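Local coordinates for development-specific protein S (Myxococcus xanthus, PDB 1NPS) that binds two calcium ions in its N-terminal domain and assembles on the surface of myxospores when calcium is present, at residues Ala58-Glu63 with Gly72-Asn77. Numbering follows the deposited sequence.
Sequences AGDQIE and GPLNNN. With CA (calcium ion), chain B.
With CG1 of Ile-62 trans to the backbone N (chi1 178°), the branch methyl CG2 lies between the backbone N and the carbonyl carbon and is the branch that meets Leu-74, whose CB points toward strand 61-64 and whose two methyls, at a chi1 of -92° off the usual staggered values, continue to it. CD2 of Leu-74 rests 3.8 Å from Ile-62 CG2 as the two side chains run past each other in opposite directions, and the same methyl lies 3.9 Å from Gln-61 CA. The other methyl, CD1, approaches the carboxylate of Asp-60, with OD2 at 4.1 Å, a glancing contact without a bond. A branched leucine thus suits this place: CD2 packs on Gln-61 and Ile-62 while CD1 turns toward Asp-60. No hydrogen bond crosses between 58-63 and 72-77, so the join is van der Waals packing, apolar between Ile-62 and Leu-74, with Leu-74 buried. Polar groups nearby bond within their own segments: Asp-60 OD1 accepts a weak bond from the N of Gln-61, and Asn-77 ND2 gives a weak one to Pro-73 O. Gly-59, at phi 96°, takes the corner where a side chain would press on the preceding carbonyl. Beyond Leu-74 a type II turn, Leu-74 to Asn-77, brings Asn-76 to the calcium ion, which OD1 binds at 2.1 Å; its amide oxygen suits a hard cation, and Tyr-7, Thr-37 and Ser-39 complete the protein ligands. Strand 61-64 pairs with 47-52 at the sheet's edge, and a leucine of the calcium-binding loop packs on it within the second Greek key of this beta/gamma-crystallin domain.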
# COMPACT_ATOMS: atom_id res chain seq x y z
N ALA A 58 -2.74 10.06 7.69
CA ALA A 58 -3.77 11.08 7.60
C ALA A 58 -4.05 11.43 6.16
O ALA A 58 -3.32 11.01 5.26
CB ALA A 58 -3.32 12.32 8.35
N GLY A 59 -5.13 12.17 5.94
CA GLY A 59 -5.51 12.63 4.61
C GLY A 59 -6.52 11.79 3.88
O GLY A 59 -7.26 11.00 4.49
N ASP A 60 -6.62 11.99 2.58
CA ASP A 60 -7.52 11.18 1.78
C ASP A 60 -6.91 9.77 1.86
O ASP A 60 -5.70 9.61 2.02
CB ASP A 60 -7.57 11.70 0.34
CG ASP A 60 -8.75 11.15 -0.45
OD1 ASP A 60 -9.60 10.42 0.12
OD2 ASP A 60 -8.82 11.44 -1.67
N GLN A 61 -7.75 8.75 1.78
CA GLN A 61 -7.26 7.38 1.89
C GLN A 61 -8.15 6.40 1.16
O GLN A 61 -9.25 6.73 0.73
CB GLN A 61 -7.21 6.99 3.38
CG GLN A 61 -8.57 7.13 4.07
CD GLN A 61 -8.56 6.71 5.53
OE1 GLN A 61 -8.01 7.38 6.39
NE2 GLN A 61 -9.20 5.59 5.81
N ILE A 62 -7.68 5.17 1.03
CA ILE A 62 -8.46 4.12 0.39
C ILE A 62 -8.17 2.81 1.10
O ILE A 62 -7.02 2.51 1.42
CB ILE A 62 -8.14 3.98 -1.12
CG1 ILE A 62 -8.96 2.83 -1.71
CG2 ILE A 62 -6.64 3.77 -1.36
CD1 ILE A 62 -8.50 2.39 -3.09
N GLU A 63 -9.23 2.07 1.42
CA GLU A 63 -9.07 0.77 2.07
C GLU A 63 -9.16 -0.35 1.02
O GLU A 63 -10.12 -0.40 0.24
CB GLU A 63 -10.14 0.57 3.14
CG GLU A 63 -10.18 -0.82 3.72
CD GLU A 63 -11.40 -1.04 4.57
OE1 GLU A 63 -12.45 -1.46 4.02
OE2 GLU A 63 -11.33 -0.79 5.79
N GLY A 72 -6.91 4.78 -8.77
CA GLY A 72 -7.61 6.01 -9.06
C GLY A 72 -6.87 7.25 -8.58
O GLY A 72 -5.69 7.42 -8.92
N PRO A 73 -7.50 8.08 -7.74
CA PRO A 73 -6.90 9.32 -7.21
C PRO A 73 -5.66 9.17 -6.32
O PRO A 73 -4.88 10.11 -6.19
CB PRO A 73 -8.08 9.99 -6.49
CG PRO A 73 -8.89 8.81 -6.02
CD PRO A 73 -8.86 7.89 -7.22
N LEU A 74 -5.49 8.02 -5.68
CA LEU A 74 -4.31 7.81 -4.84
C LEU A 74 -3.12 7.24 -5.61
O LEU A 74 -2.08 6.94 -5.03
CB LEU A 74 -4.65 6.97 -3.61
CG LEU A 74 -5.06 7.80 -2.38
CD1 LEU A 74 -6.53 8.19 -2.45
CD2 LEU A 74 -4.78 7.04 -1.10
N ASN A 75 -3.27 7.07 -6.92
CA ASN A 75 -2.18 6.56 -7.73
C ASN A 75 -1.00 7.51 -7.58
O ASN A 75 -1.17 8.72 -7.71
CB ASN A 75 -2.59 6.47 -9.20
CG ASN A 75 -1.42 6.16 -10.11
OD1 ASN A 75 -0.80 5.11 -10.01
ND2 ASN A 75 -1.08 7.11 -10.98
N ASN A 76 0.19 6.96 -7.32
CA ASN A 76 1.40 7.78 -7.16
C ASN A 76 1.14 8.92 -6.17
O ASN A 76 1.59 10.05 -6.36
CB ASN A 76 1.87 8.34 -8.51
CG ASN A 76 2.49 7.27 -9.43
OD1 ASN A 76 2.80 6.14 -9.01
ND2 ASN A 76 2.72 7.64 -10.68
N ASN A 77 0.45 8.60 -5.08
CA ASN A 77 0.11 9.58 -4.06
C ASN A 77 0.02 8.97 -2.68
O ASN A 77 -0.72 9.49 -1.85
CB ASN A 77 -1.23 10.25 -4.38
CG ASN A 77 -1.08 11.55 -5.15
OD1 ASN A 77 -0.20 12.35 -4.87
ND2 ASN A 77 -1.97 11.76 -6.12
CA CA B . 3.36 4.24 -9.74
O HOH W 1 4.66 4.84 -10.42